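Local coordinates for Card1 endonuclease domain-containing protein (Vibrio cholerae, PDB 1XMX) that is of uncertain cellular function but probably binds nucleic acid and carries a Card1-like domain of the PD-(D/E)XK nuclease clan, at residues A[103-108]-A[113-118]; A[125-128]-A[132-135]; A[192-197]-A[206-211]; A[220-225]-A[231-236]. One frame throughout, in Å; residues are numbered along the deposited sequence.

In the fold
The four contacts form two pairs at opposite ends of an elongated chain and come in the order 1, 2, 3, 4, each closing before the next opens. Contacts 1 and 2, with centres 12 Å apart, lie in the N-terminal mixed sheet: contact 1 sets helix 98-110 against strand 115-118, and contact 2 folds the loop after strand 124-129 back onto that strand, the neighbour of 115-118. Contacts 3 and 4, also 12 Å apart, share a small three-stranded antiparallel sheet; Leu208 of contact 3 touches Leu222 and Tyr233 of contact 4. Between the pairs the nearest atoms are at least about 42 Å apart, consistent with two separately packed parts.

Contact 1: residues A[103-108]-A[113-118]; sequences SAYEVF and WPIFVV
Ile115 reaches from the start of its strand to the ring of Tyr105 on the covering helix. Its CB points to the helix and sends out two branches. With CG1 beside the backbone N (chi1 -61°), the CG2 methyl lies beside the carbonyl carbon, 4.0 Å from Tyr105 CE2. CG1 carries the longer branch, whose CD1 tip comes over one face of the phenol, only 3.4 Å from Tyr105 CE2. A beta-branched isoleucine suits this spot because it favours the extended backbone and offers two apolar arms to one ring. Tyr105 starts off beside the strand, but its ring end comes nearer; its CG lies anti to the backbone N (chi1 -175°), which brings the CD2-CE2 side of the ring up to the Ile115 methyl while the residue stays partly exposed. One turn further on, Phe108 meets Trp113. Phe108 CD1 comes up to the rim of the indole, in its plane, 3.7 Å from Trp113 CE3, and the two six-membered rings are inclined at 53°. Trp113 N also gives a weak but straight hydrogen bond to Phe108 O, 3.3 Å away, so the turn out of the helix is held by backbone and rings together. Phe108 packs further on Ile75 and, edge-to-face, on Phe91. Strand 88-92, helix 98-110 and strand 115-118 make a beta-alpha-beta crossover of the Rossmann-like kind, with the helix laid across parallel strands.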
# COMPACT_ATOMS: atom_id res chain seq x y z
N SER A 103 8.27 18.30 25.07
CA SER A 103 7.95 19.67 25.45
C SER A 103 6.43 19.84 25.44
O SER A 103 5.88 20.35 26.40
CB SER A 103 8.56 20.67 24.47
OG SER A 103 9.96 20.54 24.44
N ALA A 104 5.77 19.43 24.35
CA ALA A 104 4.32 19.46 24.27
C ALA A 104 3.68 18.62 25.36
O ALA A 104 2.67 19.04 25.92
CB ALA A 104 3.85 18.98 22.92
N TYR A 105 4.21 17.42 25.63
CA TYR A 105 3.68 16.58 26.72
C TYR A 105 3.63 17.33 28.09
O TYR A 105 2.59 17.25 28.84
CB TYR A 105 4.49 15.27 26.87
CG TYR A 105 3.90 14.30 27.91
CD1 TYR A 105 4.20 14.40 29.28
CD2 TYR A 105 3.01 13.31 27.53
CE1 TYR A 105 3.62 13.50 30.23
CE2 TYR A 105 2.46 12.42 28.46
CZ TYR A 105 2.76 12.53 29.80
OH TYR A 105 2.16 11.60 30.68
N GLU A 106 4.73 18.02 28.42
CA GLU A 106 4.80 18.74 29.72
C GLU A 106 3.68 19.79 29.78
O GLU A 106 2.97 19.89 30.77
CB GLU A 106 6.16 19.41 29.93
CG GLU A 106 6.31 20.09 31.32
CD GLU A 106 7.49 21.08 31.42
OE1 GLU A 106 7.58 21.98 30.54
OE2 GLU A 106 8.32 21.00 32.38
N VAL A 107 3.56 20.58 28.72
CA VAL A 107 2.58 21.64 28.68
C VAL A 107 1.15 21.06 28.80
O VAL A 107 0.37 21.43 29.68
CB VAL A 107 2.69 22.51 27.39
CG1 VAL A 107 1.60 23.56 27.38
CG2 VAL A 107 4.08 23.18 27.31
N PHE A 108 0.84 20.11 27.94
CA PHE A 108 -0.54 19.58 27.90
C PHE A 108 -0.91 18.79 29.18
O PHE A 108 -2.04 18.87 29.67
CB PHE A 108 -0.77 18.76 26.63
CG PHE A 108 -0.65 19.56 25.37
CD1 PHE A 108 -1.03 20.90 25.35
CD2 PHE A 108 -0.21 19.00 24.20
CE1 PHE A 108 -0.94 21.64 24.16
CE2 PHE A 108 -0.13 19.73 23.02
CZ PHE A 108 -0.50 21.04 23.00
N TRP A 113 -5.13 17.69 30.15
CA TRP A 113 -5.77 17.27 28.94
C TRP A 113 -5.33 15.85 28.68
O TRP A 113 -4.21 15.51 28.99
CB TRP A 113 -5.38 18.18 27.79
CG TRP A 113 -6.08 19.49 27.86
CD1 TRP A 113 -7.36 19.74 28.37
CD2 TRP A 113 -5.57 20.77 27.45
NE1 TRP A 113 -7.65 21.09 28.28
CE2 TRP A 113 -6.57 21.73 27.69
CE3 TRP A 113 -4.37 21.18 26.87
CZ2 TRP A 113 -6.40 23.06 27.38
CZ3 TRP A 113 -4.20 22.53 26.59
CH2 TRP A 113 -5.20 23.44 26.84
N PRO A 114 -6.25 14.99 28.21
CA PRO A 114 -5.92 13.58 27.93
C PRO A 114 -4.88 13.45 26.86
O PRO A 114 -4.78 14.28 25.92
CB PRO A 114 -7.26 12.94 27.50
CG PRO A 114 -8.36 13.92 27.90
CD PRO A 114 -7.68 15.30 28.03
N ILE A 115 -4.08 12.39 27.00
CA ILE A 115 -2.95 12.16 26.09
C ILE A 115 -2.95 10.70 25.68
O ILE A 115 -3.04 9.82 26.54
CB ILE A 115 -1.57 12.49 26.77
CG1 ILE A 115 -1.48 13.97 27.22
CG2 ILE A 115 -0.44 12.20 25.77
CD1 ILE A 115 -0.45 14.24 28.32
N PHE A 116 -2.84 10.43 24.39
CA PHE A 116 -2.83 9.06 23.91
C PHE A 116 -1.77 8.89 22.85
O PHE A 116 -1.30 9.90 22.27
CB PHE A 116 -4.20 8.66 23.35
CG PHE A 116 -4.56 9.37 22.05
CD1 PHE A 116 -4.06 8.90 20.82
CD2 PHE A 116 -5.37 10.48 22.05
CE1 PHE A 116 -4.39 9.51 19.62
CE2 PHE A 116 -5.71 11.10 20.84
CZ PHE A 116 -5.24 10.60 19.62
N VAL A 117 -1.40 7.63 22.59
CA VAL A 117 -0.47 7.20 21.55
C VAL A 117 -1.05 5.99 20.82
O VAL A 117 -1.57 5.09 21.45
CB VAL A 117 0.91 6.81 22.11
CG1 VAL A 117 1.77 6.20 21.01
CG2 VAL A 117 1.67 8.06 22.63
N VAL A 118 -0.97 6.01 19.50
CA VAL A 118 -1.20 4.80 18.65
C VAL A 118 0.11 4.04 18.50
O VAL A 118 1.07 4.50 17.88
CB VAL A 118 -1.64 5.19 17.27
CG1 VAL A 118 -1.99 3.90 16.43
CG2 VAL A 118 -2.84 6.17 17.36

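Contact 2: residues A[125-128]-A[132-135]; sequences LCWL and GNND. With FMT (formic acid), chain E.
Trp127 has the largest buried surface here, its indole flanked on one face by Asn133 and on the other by Leu125 CD2. Asn133 CB stands over the five-membered ring, 3.4 Å from the centroid and 19° from the normal, a CH-pi contact. The rest of the asparagine follows the same face: with CG beside its own backbone N (chi1 -86°), the amide nitrogen ND2 is carried across the ring system to within 3.4 Å of Trp127 CE3. The amide stands almost perpendicular to the indole, so it meets the face through ND2 instead of lying flat. Tryptophan is well placed, since its broad surface can take a methylene and an amide side by side at a partly exposed position.

Asp135 works on the backbone. Its OD1 accepts a nearly linear hydrogen bond from Trp127 N, 3.2 Å away with an angle of 170°, and the N-H reaches OD1 from well above the carboxylate plane. A short carboxylate suits the site because it can fold back to an amide of the facing strand. Asp135 CA also lies 3.1 Å from Leu125 O, a CA-H...O contact. The backbone N of Asp135 donates to O1 of a formic acid molecule, 3.1 Å away, probably picked up from the crystallisation liquor. Phe116 of the neighbouring strand meets Trp127 edge-to-face. Since Leu125 also pairs with Thr136 through the backbone, this is the closing loop of a beta-hairpin joining antiparallel strands 124-129 and 136-137 at the sheet margin.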
# COMPACT_ATOMS: atom_id res chain seq x y z
N LEU A 125 -4.79 2.39 20.11
CA LEU A 125 -4.72 3.70 20.73
C LEU A 125 -4.68 3.49 22.24
O LEU A 125 -5.59 2.90 22.82
CB LEU A 125 -5.95 4.49 20.39
CG LEU A 125 -5.98 5.94 20.79
CD1 LEU A 125 -6.88 6.71 19.81
CD2 LEU A 125 -6.43 6.04 22.25
N CYS A 126 -3.64 4.04 22.86
CA CYS A 126 -3.26 3.76 24.24
C CYS A 126 -3.33 5.08 24.98
O CYS A 126 -2.74 6.08 24.52
CB CYS A 126 -1.81 3.28 24.28
SG CYS A 126 -1.44 1.70 23.38
N TRP A 127 -4.07 5.09 26.08
CA TRP A 127 -4.21 6.31 26.88
C TRP A 127 -3.11 6.42 27.89
O TRP A 127 -3.02 5.59 28.79
CB TRP A 127 -5.55 6.30 27.59
CG TRP A 127 -6.63 6.41 26.63
CD1 TRP A 127 -7.41 5.39 26.11
CD2 TRP A 127 -7.05 7.61 25.97
NE1 TRP A 127 -8.31 5.90 25.21
CE2 TRP A 127 -8.13 7.25 25.11
CE3 TRP A 127 -6.67 8.95 26.08
CZ2 TRP A 127 -8.80 8.18 24.34
CZ3 TRP A 127 -7.33 9.88 25.30
CH2 TRP A 127 -8.39 9.48 24.44
N LEU A 128 -2.26 7.43 27.71
CA LEU A 128 -1.13 7.66 28.61
C LEU A 128 -1.63 8.42 29.82
O LEU A 128 -1.16 8.23 30.92
CB LEU A 128 -0.00 8.42 27.90
CG LEU A 128 0.65 7.18 27.29
CD1 LEU A 128 0.70 7.26 25.78
CD2 LEU A 128 1.94 6.63 27.95
N GLY A 132 -6.74 5.44 33.25
CA GLY A 132 -8.05 4.80 33.42
C GLY A 132 -8.90 4.64 32.16
O GLY A 132 -9.81 3.79 32.12
N ASN A 133 -8.64 5.46 31.13
CA ASN A 133 -9.38 5.38 29.88
C ASN A 133 -9.10 4.02 29.21
O ASN A 133 -8.07 3.41 29.42
CB ASN A 133 -8.93 6.49 28.93
CG ASN A 133 -9.67 7.82 29.12
OD1 ASN A 133 -10.58 7.94 29.96
ND2 ASN A 133 -9.28 8.83 28.32
N ASN A 134 -10.03 3.55 28.39
CA ASN A 134 -9.82 2.24 27.75
C ASN A 134 -9.21 2.26 26.35
O ASN A 134 -9.75 2.88 25.46
CB ASN A 134 -11.12 1.44 27.79
CG ASN A 134 -11.67 1.40 29.19
OD1 ASN A 134 -11.14 0.70 30.07
ND2 ASN A 134 -12.71 2.19 29.44
N ASP A 135 -8.12 1.53 26.16
CA ASP A 135 -7.42 1.48 24.87
C ASP A 135 -8.35 0.80 23.88
O ASP A 135 -9.09 -0.11 24.25
CB ASP A 135 -6.10 0.70 24.95
CG ASP A 135 -5.17 1.22 26.04
OD1 ASP A 135 -5.46 2.27 26.65
OD2 ASP A 135 -4.15 0.57 26.31
C FMT E . -8.07 -0.67 28.64
O1 FMT E . -7.03 0.04 28.66
O2 FMT E . -8.82 -0.96 29.60

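Contact 3: residues A[192-197]-A[206-211]; sequences NYLATT and VELSDK
Leu194 is the first residue of helix segment 192-197 to touch the other segment, and it does so with both methyls. CG stands beside the backbone N (chi1 -63°), which aims the isobutyl fork at Leu208: CD2 lies 3.8 Å and CD1 3.9 Å from Leu208 CD1, the two leucines crossing at about a right angle. Nearer the helix, Leu194 CB lies 4.1 Å from Val206 CG1. Leucine suits the site, since a forked end can spread over a partner that is itself branched.

One turn later Thr197 faces the same strand and divides its two branches by polarity. The methyl CG2, anti to the backbone N, meets Val206 CG2 at 3.8 Å, while OG1 turns back and donates to Tyr193 O over 3.2 Å. That carbonyl also receives Thr197 N, from the opposite face of its plane, so the hydroxyl is satisfied within the helix and the methyl is left to the apolar interface. Leu218 of helix 216-227 touches both Leu194 and Leu208. Helix 181-201, strand 205-207, helices 210-213 and 216-227, then strands 231-234 and 237-240 follow in an order consistent with a winged-helix domain.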
# COMPACT_ATOMS: atom_id res chain seq x y z
N ASN A 192 4.20 -15.27 -23.63
CA ASN A 192 4.63 -13.88 -23.45
C ASN A 192 5.26 -13.28 -24.70
O ASN A 192 4.91 -12.17 -25.08
CB ASN A 192 5.60 -13.74 -22.29
CG ASN A 192 6.24 -12.38 -22.25
OD1 ASN A 192 5.61 -11.39 -21.82
ND2 ASN A 192 7.48 -12.30 -22.69
N TYR A 193 6.18 -13.97 -25.34
CA TYR A 193 6.73 -13.49 -26.63
C TYR A 193 5.64 -13.29 -27.73
O TYR A 193 5.62 -12.26 -28.41
CB TYR A 193 7.88 -14.40 -27.12
CG TYR A 193 8.21 -14.18 -28.58
CD1 TYR A 193 9.16 -13.24 -28.98
CD2 TYR A 193 7.53 -14.90 -29.56
CE1 TYR A 193 9.44 -13.07 -30.34
CE2 TYR A 193 7.78 -14.71 -30.90
CZ TYR A 193 8.73 -13.81 -31.27
OH TYR A 193 8.94 -13.67 -32.63
N LEU A 194 4.72 -14.24 -27.87
CA LEU A 194 3.58 -14.12 -28.79
C LEU A 194 2.67 -12.93 -28.44
O LEU A 194 2.33 -12.12 -29.31
CB LEU A 194 2.73 -15.41 -28.84
CG LEU A 194 3.41 -16.70 -29.36
CD1 LEU A 194 2.56 -17.91 -29.00
CD2 LEU A 194 3.61 -16.70 -30.87
N ALA A 195 2.28 -12.81 -27.18
CA ALA A 195 1.50 -11.62 -26.76
C ALA A 195 2.24 -10.31 -27.05
O ALA A 195 1.65 -9.34 -27.49
CB ALA A 195 1.11 -11.72 -25.27
N THR A 196 3.55 -10.29 -26.83
CA THR A 196 4.37 -9.11 -27.08
C THR A 196 4.44 -8.74 -28.57
O THR A 196 4.41 -7.55 -28.91
CB THR A 196 5.76 -9.32 -26.52
OG1 THR A 196 5.65 -9.44 -25.09
CG2 THR A 196 6.67 -8.15 -26.87
N THR A 197 4.52 -9.74 -29.44
CA THR A 197 4.44 -9.53 -30.89
C THR A 197 3.12 -8.84 -31.31
O THR A 197 3.14 -7.90 -32.14
CB THR A 197 4.62 -10.85 -31.64
OG1 THR A 197 5.96 -11.30 -31.44
CG2 THR A 197 4.44 -10.70 -33.15
N VAL A 206 -1.55 -13.49 -34.20
CA VAL A 206 -0.16 -13.80 -34.41
C VAL A 206 -0.09 -15.25 -34.91
O VAL A 206 -0.78 -16.15 -34.41
CB VAL A 206 0.71 -13.57 -33.12
CG1 VAL A 206 0.22 -14.45 -31.92
CG2 VAL A 206 2.19 -13.81 -33.39
N GLU A 207 0.67 -15.45 -35.97
CA GLU A 207 0.88 -16.80 -36.52
C GLU A 207 2.11 -17.41 -35.86
O GLU A 207 3.18 -16.79 -35.81
CB GLU A 207 1.11 -16.75 -38.04
CG GLU A 207 0.82 -18.13 -38.75
CD GLU A 207 1.06 -18.06 -40.27
OE1 GLU A 207 1.84 -17.18 -40.73
OE2 GLU A 207 0.45 -18.89 -41.01
N LEU A 208 1.95 -18.61 -35.36
CA LEU A 208 3.06 -19.33 -34.73
C LEU A 208 3.92 -20.00 -35.79
O LEU A 208 3.38 -20.53 -36.82
CB LEU A 208 2.49 -20.39 -33.77
CG LEU A 208 2.00 -19.93 -32.38
CD1 LEU A 208 0.86 -18.90 -32.38
CD2 LEU A 208 1.62 -21.11 -31.55
N SER A 209 5.23 -20.02 -35.54
CA SER A 209 6.14 -20.77 -36.43
C SER A 209 5.80 -22.23 -36.31
O SER A 209 5.08 -22.61 -35.39
CB SER A 209 7.58 -20.57 -35.99
OG SER A 209 7.74 -20.99 -34.63
N ASP A 210 6.33 -23.08 -37.18
CA ASP A 210 6.02 -24.49 -37.03
C ASP A 210 6.66 -25.08 -35.77
O ASP A 210 6.13 -26.03 -35.18
CB ASP A 210 6.44 -25.30 -38.26
CG ASP A 210 5.75 -24.83 -39.50
OD1 ASP A 210 4.50 -24.91 -39.57
OD2 ASP A 210 6.47 -24.34 -40.41
N LYS A 211 7.83 -24.57 -35.41
CA LYS A 211 8.44 -24.98 -34.18
C LYS A 211 7.51 -24.65 -32.98
O LYS A 211 7.17 -25.55 -32.18
CB LYS A 211 9.81 -24.34 -34.04
CG LYS A 211 10.62 -24.94 -32.91
CD LYS A 211 12.06 -24.50 -32.91
CE LYS A 211 12.74 -24.63 -34.29
NZ LYS A 211 14.23 -24.29 -34.25

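Contact 4: residues A[220-225]-A[231-236]; sequences LLLSDL and ASYENG
Leu222 and Tyr233 join a helix to the first strand of the hairpin that follows it, an arrangement consistent with a winged-helix domain, in which helix 216-227 would hold the place of the recognition helix and strands 231-234 and 237-240 would form the wing. Leu222 has the common helical leucine shape: CG sits beside the backbone N, and one methyl continues the chain outward, chi2 -176°. This extended form sends CD1 to the strand. Tyr233 has its CG anti to the backbone N and presents one ring face to that methyl. A leucine fits a helix face that must reach across to a strand, and the flat phenol gives its methyl a broad seat while the residue remains partly exposed; Leu208 borders both side chains.

Closer to the turn the backbones draw together, and small groups do the touching. Leu225 CB and Ala231 CB meet at 3.8 Å, alanine being short enough for the narrow approach. The leucine's bulk packs among Leu173, Trp177 and Leu191 of two other helices. A weak hydrogen bond from Ala231 N to Leu225 O, 3.4 Å long and bent to 143°, accompanies this pair. At the wider end, Leu222 CD1 sits almost exactly over the Tyr233 ring, 3.7 Å from its centroid and 6° off the normal, with CZ and CE2 both 3.8 Å away.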
# COMPACT_ATOMS: atom_id res chain seq x y z
N LEU A 220 -0.81 -26.69 -24.16
CA LEU A 220 -1.59 -26.73 -22.94
C LEU A 220 -2.20 -25.33 -22.66
O LEU A 220 -3.39 -25.22 -22.39
CB LEU A 220 -0.71 -27.17 -21.76
CG LEU A 220 -0.11 -28.59 -21.72
CD1 LEU A 220 0.50 -28.95 -20.36
CD2 LEU A 220 -1.18 -29.59 -22.12
N LEU A 221 -1.36 -24.29 -22.75
CA LEU A 221 -1.77 -22.89 -22.58
C LEU A 221 -2.70 -22.39 -23.64
O LEU A 221 -3.69 -21.74 -23.34
CB LEU A 221 -0.54 -21.97 -22.49
CG LEU A 221 0.46 -22.33 -21.38
CD1 LEU A 221 1.83 -21.69 -21.55
CD2 LEU A 221 -0.15 -21.98 -20.00
N LEU A 222 -2.42 -22.66 -24.90
CA LEU A 222 -3.32 -22.23 -25.96
C LEU A 222 -4.71 -22.85 -25.75
O LEU A 222 -5.75 -22.19 -25.90
CB LEU A 222 -2.79 -22.65 -27.34
CG LEU A 222 -1.45 -21.97 -27.63
CD1 LEU A 222 -0.96 -22.28 -28.99
CD2 LEU A 222 -1.54 -20.49 -27.44
N SER A 223 -4.75 -24.11 -25.40
CA SER A 223 -6.07 -24.71 -25.27
C SER A 223 -6.80 -24.21 -23.99
O SER A 223 -8.02 -24.28 -23.92
CB SER A 223 -5.97 -26.22 -25.33
OG SER A 223 -5.18 -26.57 -24.23
N ASP A 224 -6.07 -23.70 -22.99
CA ASP A 224 -6.72 -23.06 -21.84
C ASP A 224 -7.36 -21.74 -22.23
O ASP A 224 -8.48 -21.42 -21.81
CB ASP A 224 -5.72 -22.76 -20.72
CG ASP A 224 -5.25 -23.99 -19.99
OD1 ASP A 224 -6.02 -24.96 -19.83
OD2 ASP A 224 -4.07 -23.99 -19.55
N LEU A 225 -6.63 -20.95 -23.00
CA LEU A 225 -7.16 -19.74 -23.59
C LEU A 225 -8.43 -20.05 -24.38
O LEU A 225 -9.42 -19.32 -24.28
CB LEU A 225 -6.14 -19.08 -24.53
CG LEU A 225 -4.84 -18.76 -23.79
CD1 LEU A 225 -3.87 -18.16 -24.77
CD2 LEU A 225 -5.10 -17.85 -22.62
N ALA A 231 -9.38 -16.63 -26.36
CA ALA A 231 -8.67 -16.67 -27.65
C ALA A 231 -9.19 -17.79 -28.51
O ALA A 231 -9.78 -18.75 -28.02
CB ALA A 231 -7.16 -16.86 -27.49
N SER A 232 -8.98 -17.67 -29.82
CA SER A 232 -9.18 -18.78 -30.69
C SER A 232 -7.78 -19.18 -31.20
O SER A 232 -6.83 -18.35 -31.22
CB SER A 232 -10.18 -18.42 -31.81
OG SER A 232 -9.66 -17.38 -32.64
N TYR A 233 -7.61 -20.46 -31.50
CA TYR A 233 -6.34 -20.96 -31.99
C TYR A 233 -6.68 -21.97 -33.10
O TYR A 233 -7.28 -23.01 -32.82
CB TYR A 233 -5.49 -21.59 -30.87
CG TYR A 233 -4.21 -22.20 -31.43
CD1 TYR A 233 -3.27 -21.41 -32.15
CD2 TYR A 233 -3.95 -23.56 -31.27
CE1 TYR A 233 -2.10 -22.00 -32.71
CE2 TYR A 233 -2.79 -24.14 -31.80
CZ TYR A 233 -1.87 -23.35 -32.51
OH TYR A 233 -0.75 -23.97 -33.03
N GLU A 234 -6.34 -21.63 -34.34
CA GLU A 234 -6.81 -22.36 -35.53
C GLU A 234 -5.78 -22.21 -36.62
O GLU A 234 -5.45 -21.08 -36.99
CB GLU A 234 -8.09 -21.72 -36.07
CG GLU A 234 -9.25 -21.66 -35.09
CD GLU A 234 -9.94 -23.01 -34.98
OE1 GLU A 234 -9.63 -23.90 -35.82
OE2 GLU A 234 -10.78 -23.17 -34.08
N ASN A 235 -5.31 -23.34 -37.15
CA ASN A 235 -4.37 -23.35 -38.27
C ASN A 235 -3.08 -22.60 -37.97
O ASN A 235 -2.63 -21.84 -38.83
CB ASN A 235 -5.03 -22.74 -39.53
CG ASN A 235 -6.20 -23.57 -40.04
OD1 ASN A 235 -6.14 -24.80 -40.05
ND2 ASN A 235 -7.29 -22.90 -40.43
N GLY A 236 -2.57 -22.74 -36.73
CA GLY A 236 -1.37 -22.02 -36.25
C GLY A 236 -1.53 -20.52 -35.99
O GLY A 236 -0.56 -19.82 -35.70